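Local coordinates for protein glycosyl hyrolase, family 3 (Deinococcus radiodurans, PDB 3TEV) that probably hydrolyses O-glycosidic bonds and is built on a TIM-barrel domain of glycoside hydrolase family 3, at residues P18-L22 against T302-A307; G45-F50 against H74-D80; L60-C64 against S123-N127; V258-M264 against A287-L293. One frame throughout, in Å; residues are numbered along the deposited sequence.

Contact 1. Residues P18-L22 against T302-A307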
# COMPACT_ATOMS: atom_id res chain seq x y z
N PRO A 18 -1.04 -19.16 0.86
CA PRO A 18 -1.57 -18.02 1.61
C PRO A 18 -0.50 -16.96 1.88
O PRO A 18 -0.81 -15.80 1.83
CB PRO A 18 -2.06 -18.64 2.93
CG PRO A 18 -1.57 -20.07 2.93
CD PRO A 18 -1.29 -20.46 1.52
N GLY A 19 0.74 -17.37 2.14
CA GLY A 19 1.81 -16.38 2.41
C GLY A 19 2.13 -15.47 1.24
O GLY A 19 2.71 -14.40 1.42
N GLN A 20 1.78 -15.88 0.02
CA GLN A 20 2.06 -15.09 -1.17
C GLN A 20 1.10 -13.90 -1.33
O GLN A 20 1.27 -13.06 -2.22
CB GLN A 20 2.03 -16.00 -2.40
CG GLN A 20 3.16 -17.06 -2.37
CD GLN A 20 3.05 -18.13 -3.45
OE1 GLN A 20 1.94 -18.46 -3.92
NE2 GLN A 20 4.22 -18.70 -3.82
N LEU A 21 0.12 -13.82 -0.43
CA LEU A 21 -0.86 -12.72 -0.46
C LEU A 21 -0.70 -11.77 0.72
O LEU A 21 -1.54 -10.90 0.94
CB LEU A 21 -2.29 -13.28 -0.52
CG LEU A 21 -2.58 -14.29 -1.64
CD1 LEU A 21 -3.94 -15.01 -1.43
CD2 LEU A 21 -2.49 -13.63 -3.03
N LEU A 22 0.37 -11.94 1.50
CA LEU A 22 0.59 -11.11 2.68
C LEU A 22 1.87 -10.29 2.59
O LEU A 22 2.87 -10.74 2.01
CB LEU A 22 0.65 -11.94 3.96
CG LEU A 22 -0.43 -12.93 4.34
CD1 LEU A 22 -0.13 -13.44 5.77
CD2 LEU A 22 -1.82 -12.30 4.29
N THR A 302 -3.32 -14.70 10.77
CA THR A 302 -3.75 -14.22 9.47
C THR A 302 -3.50 -15.27 8.38
O THR A 302 -4.41 -15.59 7.60
CB THR A 302 -3.09 -12.87 9.11
OG1 THR A 302 -3.35 -11.93 10.16
CG2 THR A 302 -3.64 -12.33 7.82
N LEU A 303 -2.29 -15.81 8.33
CA LEU A 303 -1.98 -16.95 7.46
C LEU A 303 -3.01 -18.07 7.57
O LEU A 303 -3.49 -18.56 6.55
CB LEU A 303 -0.62 -17.55 7.81
CG LEU A 303 0.57 -16.76 7.33
CD1 LEU A 303 1.80 -17.16 8.18
CD2 LEU A 303 0.79 -17.01 5.83
N ALA A 304 -3.35 -18.45 8.80
CA ALA A 304 -4.28 -19.55 9.04
C ALA A 304 -5.65 -19.27 8.41
O ALA A 304 -6.23 -20.16 7.79
CB ALA A 304 -4.41 -19.88 10.57
N ALA A 305 -6.14 -18.04 8.54
CA ALA A 305 -7.42 -17.69 7.94
C ALA A 305 -7.32 -17.68 6.41
O ALA A 305 -8.19 -18.19 5.72
CB ALA A 305 -7.91 -16.34 8.44
N VAL A 306 -6.24 -17.12 5.87
CA VAL A 306 -6.11 -17.06 4.44
C VAL A 306 -5.90 -18.47 3.88
O VAL A 306 -6.33 -18.77 2.75
CB VAL A 306 -4.99 -16.07 4.02
CG1 VAL A 306 -4.78 -16.07 2.50
CG2 VAL A 306 -5.35 -14.65 4.51
N ALA A 307 -5.28 -19.36 4.67
CA ALA A 307 -5.09 -20.76 4.25
C ALA A 307 -6.42 -21.50 3.99
O ALA A 307 -6.46 -22.41 3.18
CB ALA A 307 -4.23 -21.55 5.27

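Contact 2. Residues G45-F50 against H74-D80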
# COMPACT_ATOMS: atom_id res chain seq x y z
N GLY A 45 5.91 -13.37 0.27
CA GLY A 45 6.46 -12.71 -0.90
C GLY A 45 6.63 -11.20 -0.73
O GLY A 45 7.16 -10.54 -1.63
N ALA A 46 6.20 -10.65 0.40
CA ALA A 46 6.26 -9.20 0.56
C ALA A 46 6.56 -8.81 1.99
O ALA A 46 6.03 -9.42 2.92
CB ALA A 46 4.98 -8.55 0.05
N VAL A 47 7.42 -7.81 2.16
CA VAL A 47 7.76 -7.27 3.48
C VAL A 47 7.79 -5.75 3.42
O VAL A 47 8.19 -5.18 2.40
CB VAL A 47 9.14 -7.74 3.96
CG1 VAL A 47 9.62 -6.83 5.07
CG2 VAL A 47 9.09 -9.18 4.43
N CYS A 48 7.39 -5.10 4.51
CA CYS A 48 7.48 -3.64 4.59
C CYS A 48 8.45 -3.32 5.70
O CYS A 48 8.39 -3.93 6.76
CB CYS A 48 6.12 -2.99 4.84
SG CYS A 48 6.24 -1.14 4.72
N LEU A 49 9.37 -2.41 5.43
CA LEU A 49 10.38 -1.99 6.41
C LEU A 49 10.00 -0.67 7.06
O LEU A 49 9.41 0.19 6.42
CB LEU A 49 11.74 -1.87 5.75
CG LEU A 49 12.28 -3.11 5.06
CD1 LEU A 49 13.56 -2.79 4.35
CD2 LEU A 49 12.48 -4.28 6.03
N PHE A 50 10.35 -0.53 8.33
CA PHE A 50 10.09 0.67 9.12
C PHE A 50 11.36 1.09 9.86
O PHE A 50 12.39 0.44 9.76
CB PHE A 50 8.96 0.40 10.12
CG PHE A 50 7.67 0.01 9.49
CD1 PHE A 50 6.73 0.98 9.15
CD2 PHE A 50 7.39 -1.32 9.21
CE1 PHE A 50 5.52 0.61 8.53
CE2 PHE A 50 6.19 -1.70 8.60
CZ PHE A 50 5.26 -0.74 8.26
N HIS A 74 10.55 -12.96 -6.97
CA HIS A 74 9.29 -12.22 -6.83
C HIS A 74 9.24 -11.25 -5.64
O HIS A 74 8.23 -10.56 -5.42
CB HIS A 74 8.11 -13.20 -6.77
CG HIS A 74 8.06 -14.15 -7.93
ND1 HIS A 74 8.09 -13.72 -9.24
CD2 HIS A 74 8.02 -15.51 -7.98
CE1 HIS A 74 8.04 -14.76 -10.05
NE2 HIS A 74 8.00 -15.86 -9.31
N ALA A 75 10.32 -11.20 -4.86
CA ALA A 75 10.39 -10.37 -3.66
C ALA A 75 9.83 -8.96 -3.87
O ALA A 75 10.26 -8.24 -4.78
CB ALA A 75 11.84 -10.27 -3.16
N LEU A 76 8.87 -8.57 -3.04
CA LEU A 76 8.50 -7.16 -2.90
C LEU A 76 9.03 -6.68 -1.54
O LEU A 76 8.63 -7.18 -0.48
CB LEU A 76 6.99 -6.95 -3.03
CG LEU A 76 6.43 -7.29 -4.43
CD1 LEU A 76 4.89 -7.52 -4.40
CD2 LEU A 76 6.83 -6.25 -5.52
N ILE A 77 9.98 -5.75 -1.60
CA ILE A 77 10.59 -5.19 -0.42
C ILE A 77 10.25 -3.71 -0.37
O ILE A 77 10.80 -2.89 -1.15
CB ILE A 77 12.13 -5.45 -0.36
CG1 ILE A 77 12.39 -6.96 -0.36
CG2 ILE A 77 12.70 -4.86 0.94
CD1 ILE A 77 13.81 -7.40 -0.76
N ALA A 78 9.31 -3.39 0.51
CA ALA A 78 8.72 -2.06 0.58
C ALA A 78 9.29 -1.32 1.78
O ALA A 78 9.74 -1.94 2.75
CB ALA A 78 7.20 -2.15 0.69
N ILE A 79 9.24 0.00 1.71
CA ILE A 79 9.57 0.82 2.85
C ILE A 79 8.50 1.90 2.99
O ILE A 79 7.93 2.36 2.00
CB ILE A 79 10.99 1.46 2.71
CG1 ILE A 79 11.38 2.21 4.01
CG2 ILE A 79 11.07 2.39 1.48
CD1 ILE A 79 12.89 2.43 4.18
N ASP A 80 8.23 2.29 4.22
CA ASP A 80 7.34 3.40 4.45
C ASP A 80 8.16 4.68 4.71
O ASP A 80 8.51 4.95 5.85
CB ASP A 80 6.35 3.10 5.58
CG ASP A 80 5.15 4.06 5.59
OD1 ASP A 80 5.19 5.09 4.86
OD2 ASP A 80 4.18 3.80 6.33
O HOH W 1 5.29 -10.94 -3.79

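Contact 3. Residues L60-C64 against S123-N127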
# COMPACT_ATOMS: atom_id res chain seq x y z
N LEU A 60 21.28 -1.63 5.84
CA LEU A 60 20.05 -1.77 5.08
C LEU A 60 20.29 -2.53 3.78
O LEU A 60 19.47 -3.38 3.38
CB LEU A 60 19.41 -0.41 4.82
CG LEU A 60 18.01 -0.34 4.23
CD1 LEU A 60 17.02 -1.25 4.95
CD2 LEU A 60 17.52 1.10 4.25
N ARG A 61 21.42 -2.25 3.14
CA ARG A 61 21.81 -2.96 1.92
C ARG A 61 22.00 -4.45 2.19
O ARG A 61 21.57 -5.28 1.40
CB ARG A 61 23.09 -2.37 1.31
CG ARG A 61 23.49 -3.01 -0.02
CD ARG A 61 24.67 -2.29 -0.69
NE ARG A 61 24.32 -0.95 -1.20
CZ ARG A 61 24.63 0.21 -0.61
NH1 ARG A 61 24.26 1.36 -1.17
NH2 ARG A 61 25.31 0.24 0.53
N ARG A 62 22.64 -4.77 3.32
CA ARG A 62 22.82 -6.14 3.78
C ARG A 62 21.45 -6.80 4.06
O ARG A 62 21.19 -7.92 3.60
CB ARG A 62 23.73 -6.16 5.01
CG ARG A 62 24.27 -7.55 5.42
CD ARG A 62 25.09 -7.49 6.73
NE ARG A 62 25.93 -6.28 6.82
CZ ARG A 62 25.76 -5.29 7.70
NH1 ARG A 62 26.58 -4.23 7.69
NH2 ARG A 62 24.76 -5.34 8.59
N LEU A 63 20.56 -6.09 4.74
CA LEU A 63 19.24 -6.62 5.06
C LEU A 63 18.39 -6.94 3.82
O LEU A 63 17.78 -8.00 3.75
CB LEU A 63 18.49 -5.68 6.01
CG LEU A 63 17.04 -6.05 6.32
CD1 LEU A 63 16.91 -7.45 6.98
CD2 LEU A 63 16.40 -5.01 7.19
N CYS A 64 18.38 -6.04 2.83
CA CYS A 64 17.58 -6.24 1.63
C CYS A 64 18.16 -7.29 0.70
O CYS A 64 17.40 -7.98 -0.01
CB CYS A 64 17.36 -4.92 0.90
SG CYS A 64 16.41 -3.77 1.93
N SER A 123 19.59 1.51 -4.71
CA SER A 123 20.95 1.07 -4.35
C SER A 123 21.02 0.17 -3.11
O SER A 123 21.97 -0.60 -2.97
CB SER A 123 21.96 2.23 -4.27
OG SER A 123 21.94 2.85 -3.00
N VAL A 124 20.02 0.22 -2.23
CA VAL A 124 20.01 -0.70 -1.07
C VAL A 124 19.17 -1.96 -1.29
O VAL A 124 19.25 -2.88 -0.50
CB VAL A 124 19.67 0.00 0.28
CG1 VAL A 124 20.69 1.12 0.58
CG2 VAL A 124 18.24 0.54 0.29
N GLY A 125 18.39 -1.99 -2.36
CA GLY A 125 17.67 -3.18 -2.79
C GLY A 125 16.19 -3.17 -2.45
O GLY A 125 15.57 -4.23 -2.24
N ILE A 126 15.64 -1.96 -2.36
CA ILE A 126 14.21 -1.76 -2.11
C ILE A 126 13.53 -1.48 -3.44
O ILE A 126 14.04 -0.69 -4.25
CB ILE A 126 13.98 -0.60 -1.11
CG1 ILE A 126 14.31 -1.07 0.31
CG2 ILE A 126 12.53 -0.11 -1.17
CD1 ILE A 126 14.69 0.06 1.29
N ASN A 127 12.38 -2.11 -3.68
CA ASN A 127 11.69 -1.92 -4.96
C ASN A 127 10.26 -1.36 -4.84
O ASN A 127 9.52 -1.33 -5.82
CB ASN A 127 11.73 -3.22 -5.80
CG ASN A 127 11.02 -4.41 -5.12
OD1 ASN A 127 10.65 -4.36 -3.94
ND2 ASN A 127 10.82 -5.48 -5.87
O HOH W 2 20.96 -4.84 -1.68
O HOH W 3 16.91 -6.60 -2.39

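Contact 4. Residues V258-M264 against A287-L293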
# COMPACT_ATOMS: atom_id res chain seq x y z
N VAL A 258 -1.85 -3.18 -8.59
CA VAL A 258 -1.90 -3.86 -7.29
C VAL A 258 -2.75 -3.04 -6.31
O VAL A 258 -2.56 -1.82 -6.18
CB VAL A 258 -0.47 -4.01 -6.73
CG1 VAL A 258 -0.47 -4.39 -5.22
CG2 VAL A 258 0.35 -5.00 -7.59
N ILE A 259 -3.69 -3.70 -5.64
CA ILE A 259 -4.37 -3.06 -4.52
C ILE A 259 -3.87 -3.69 -3.24
O ILE A 259 -3.94 -4.91 -3.09
CB ILE A 259 -5.87 -3.21 -4.63
CG1 ILE A 259 -6.36 -2.54 -5.92
CG2 ILE A 259 -6.56 -2.64 -3.38
CD1 ILE A 259 -7.85 -2.78 -6.22
N VAL A 260 -3.36 -2.86 -2.32
CA VAL A 260 -2.87 -3.34 -1.03
C VAL A 260 -3.70 -2.68 0.08
O VAL A 260 -4.08 -1.53 -0.06
CB VAL A 260 -1.31 -3.11 -0.86
CG1 VAL A 260 -0.96 -1.65 -0.97
CG2 VAL A 260 -0.80 -3.65 0.49
N THR A 261 -4.00 -3.41 1.15
CA THR A 261 -4.75 -2.84 2.27
C THR A 261 -3.82 -2.03 3.14
O THR A 261 -2.64 -2.40 3.27
CB THR A 261 -5.22 -3.90 3.22
OG1 THR A 261 -4.05 -4.42 3.92
CG2 THR A 261 -5.96 -5.00 2.48
N ASP A 262 -4.31 -0.97 3.77
CA ASP A 262 -3.54 -0.33 4.84
C ASP A 262 -3.29 -1.37 5.95
O ASP A 262 -3.92 -2.44 5.99
CB ASP A 262 -4.30 0.89 5.39
CG ASP A 262 -3.39 1.91 6.11
OD1 ASP A 262 -2.25 1.57 6.49
OD2 ASP A 262 -3.83 3.08 6.30
N SER A 263 -2.36 -1.07 6.85
CA SER A 263 -2.01 -1.97 7.96
C SER A 263 -3.24 -2.52 8.72
O SER A 263 -4.07 -1.73 9.22
CB SER A 263 -1.09 -1.22 8.93
OG SER A 263 -0.97 -1.91 10.17
N MSE A 264 -3.37 -3.84 8.84
CA MSE A 264 -4.56 -4.38 9.54
C MSE A 264 -4.47 -4.30 11.07
O MSE A 264 -5.42 -4.66 11.77
CB MSE A 264 -4.88 -5.82 9.09
CG MSE A 264 -5.00 -6.02 7.59
SE MSE A 264 -6.38 -4.92 6.72
CE MSE A 264 -8.02 -5.66 7.49
N ALA A 287 -8.74 -6.68 -2.81
CA ALA A 287 -7.30 -6.50 -2.56
C ALA A 287 -6.50 -7.66 -3.15
O ALA A 287 -6.96 -8.81 -3.15
CB ALA A 287 -7.03 -6.42 -1.06
N ASP A 288 -5.30 -7.35 -3.65
CA ASP A 288 -4.34 -8.38 -4.07
C ASP A 288 -3.41 -8.78 -2.94
O ASP A 288 -2.81 -9.86 -2.97
CB ASP A 288 -3.48 -7.87 -5.23
CG ASP A 288 -4.31 -7.40 -6.38
OD1 ASP A 288 -5.08 -8.23 -6.93
OD2 ASP A 288 -4.23 -6.21 -6.72
N LEU A 289 -3.26 -7.88 -1.96
CA LEU A 289 -2.19 -7.97 -0.95
C LEU A 289 -2.71 -7.43 0.37
O LEU A 289 -3.28 -6.34 0.42
CB LEU A 289 -0.96 -7.13 -1.39
CG LEU A 289 0.34 -7.29 -0.56
CD1 LEU A 289 0.82 -8.78 -0.48
CD2 LEU A 289 1.46 -6.41 -1.11
N VAL A 290 -2.51 -8.19 1.44
CA VAL A 290 -2.92 -7.74 2.76
C VAL A 290 -1.67 -7.45 3.61
O VAL A 290 -0.78 -8.30 3.73
CB VAL A 290 -3.82 -8.81 3.45
CG1 VAL A 290 -4.07 -8.45 4.93
CG2 VAL A 290 -5.15 -8.93 2.72
N MSE A 291 -1.61 -6.25 4.17
CA MSE A 291 -0.55 -5.91 5.13
C MSE A 291 -0.87 -6.55 6.46
O MSE A 291 -1.75 -6.08 7.15
CB MSE A 291 -0.42 -4.41 5.32
CG MSE A 291 0.06 -3.72 4.08
SE MSE A 291 0.56 -1.88 4.39
CE MSE A 291 2.22 -2.38 5.29
N ALA A 292 -0.14 -7.58 6.84
CA ALA A 292 -0.42 -8.29 8.07
C ALA A 292 0.71 -7.97 9.05
O ALA A 292 1.64 -8.77 9.25
CB ALA A 292 -0.50 -9.80 7.76
N LEU A 293 0.66 -6.79 9.65
CA LEU A 293 1.75 -6.31 10.49
C LEU A 293 1.53 -6.71 11.94
O LEU A 293 0.39 -6.82 12.39
CB LEU A 293 1.89 -4.80 10.40
CG LEU A 293 2.00 -4.14 9.01
CD1 LEU A 293 2.35 -2.66 9.19
CD2 LEU A 293 3.00 -4.83 8.07

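Contact 1. Residues P18-L22 against T302-A307
Pro18 CA lies 5.2 Å from Ala307 CA, where the short 3-10 turn of residues 18-21 comes up against a turn of helix 296-309. Pro18 lays one edge of its ring along the helix. Its CB meets the Val306 methyl CG1 at 3.8 Å, and its CG reaches the Ala307 CB at the same distance. The Val306 branch CG1 stands anti to the backbone N (chi1 176°), which points it at the proline and, more distantly, at Leu21 CD1. Leu303 starts out along the helix surface, but its end swings in. Its CD2 comes 3.6 Å from the bare Gly19 CA and 3.7 Å from Leu22 CD1, so one methyl touches both the turn and the residue that follows it. The other branch of Leu22, CD2, reaches the Thr302 methyl CG2 at 4.0 Å. The Thr302 hydroxyl does not serve this contact; OG1 is bonded to Val298 O one turn back in the same helix. Around the contact, helix 33-42 adds Tyr38 and His42 against Leu303, and Leu283 of helix 275-285 packs on Val306. No hydrogen bond crosses between the two segments. They bury 328 Å², and the side-chain contacts are apolar. Between these two segments the join therefore rests on the fit of methyls and a proline ring, not on directed bonds.

Contact 2. Residues G45-F50 against H74-D80
Five backbone hydrogen bonds join residues 45-50 to residues 74-80 in parallel register. The shortest runs from Leu49 N to Ala78 O at 2.7 Å, followed by Ala78 N to Val47 O at 2.8 Å. Leu76 N to Gly45 O and Val47 N to Leu76 O continue the pattern toward the start of the strands. The last, Asp80 N to Leu49 O, stretches to 3.3 Å as the strands end. Two CA-H...O contacts, from Ala46 to Leu76 O and from Cys48 to Ala78 O, fill in between. The strand axes approach to 4.4 Å, and their directions differ by 20°. On one face Ala46 CB meets Leu76 CB at 4.0 Å, and the small Ala78 sits beside Cys48. On the other face Leu49 CD1 meets Ile77 CG2 at 4.1 Å. With its CG beside the backbone N (chi1 -57°), Leu49 also leans over Ala78 O. At the C-terminal end the Phe50 ring turns back, and its CE1 comes 3.9 Å from Asp80 CB, the ring and carboxylate planes 64° apart. Leu49 and Ile77 pack on Cys64 of helix 57-71, which links the two strands as a beta-alpha-beta crossover. The Ala46 and Cys48 face touches Met23 of strand 22-24, the neighbour on one side. Strand 128-129 lies on the other side, and Leu76 meets helix 314-330.

Contact 3. Residues L60-C64 against S123-N127
Cys64 presses its CB to 3.1 Å from Val124 O, and this marks the tight part of the contact. The same carbonyl oxygen takes a nearly straight CA-H...O contact from Arg61 CA at 3.5 Å. Apolar side chains pack beside it. Val124 CG2 meets Leu60 CG at 4.0 Å, and Cys64 SG rests 3.8 Å from Ile126 CG1. Gly125 fits here without a side chain, at a positive phi where a CB would crowd both Cys64 CB and the preceding carbonyl. Two waters bridge the backbones beside this tight part: one joins Arg61 O to Val124 O, and the other donates to Cys64 O and, at 2.7 Å, to Gly125 O. The solvent side is looser, with Arg61 exposed and Ser123 partly so. The Arg61 chain leaves extended and bends at chi3 (-70°), which turns the guanidinium back over Val124 CG1, a methyl over one face, off toward its rim. Its NE donates to Ser123 O at 3.0 Å from above the carbonyl plane, 37° out of it. A weak bond, 3.3 Å, runs from NH1 to Ser123 OG, which is also bonded to Gln120 O. Gly125 is the C-prime residue of a Schellman motif that ends helix 107-124. The arrangement sets helix 57-71, on the outside of a TIM barrel, against the C-terminal end of helix 107-124, just before the chain enters strand 128-129.

Contact 4. Residues V258-M264 against A287-L293
Ile259 and Asp288 exchange two hydrogen bonds. Asp288 N donates to Ile259 O at 2.8 Å, and Ile259 N donates to Asp288 OD2, also at 2.8 Å. The carboxylate is met on its anti side, 19° out of its plane. OD2 also forms a salt bridge with Arg250 and OD1 one with Arg323, so this buried acid is held from both oxygens and its charge is probably balanced. Leu289 N makes a weak bond to Ile259 O. Further along, Thr261 N donates to Leu289 O at 3.1 Å and Met264 N to Met291 O at 3.2 Å. Thr261 replaces a main-chain acceptor with its hydroxyl. Set between the backbone N and the carbonyl carbon (chi1 70°), OG1 accepts from Met291 N at 3.1 Å and donates to Asp262 O at 2.9 Å. A valine in its place would probably leave Met291 N without its acceptor and Asp262 O without the hydroxyl that donates to it. Apolar contacts complete the seam. Val260 CG2 meets CG of Met291, a selenomethionine, at 3.7 Å. The side chains of Met264, also a selenomethionine, and Val290 cross at about a right angle, with Met264 CG 3.7 Å from Val290 CG1. Ser263 lies against Leu293 CD1. Strands 258-261 and 290-291 are the two ends of the eight-strand order. Their irregular pairing, with a single beta bridge at Val260 and Leu289, closes the sheet into a TIM barrel.

All four contacts lie within one TIM-barrel domain. Contacts 2 and 4 are in its wall, while contacts 1 and 3 involve outer helices. Contacts 1 and 4 touch where Leu21 O takes a probable hydrogen bond from Val290 N at 2.9 Å. Contacts 2 and 3 meet through Asn127 OD1 and Ile77 N, 2.8 Å apart. Contacts 2 and 4 pack Phe50 CZ against Leu293 CD1 at 3.6 Å. This pair lies at the C-terminal ends of the strands, where TIM-barrel enzymes generally carry the active site. Contacts 1 and 3 stay apart, their centres about 25 Å from each other.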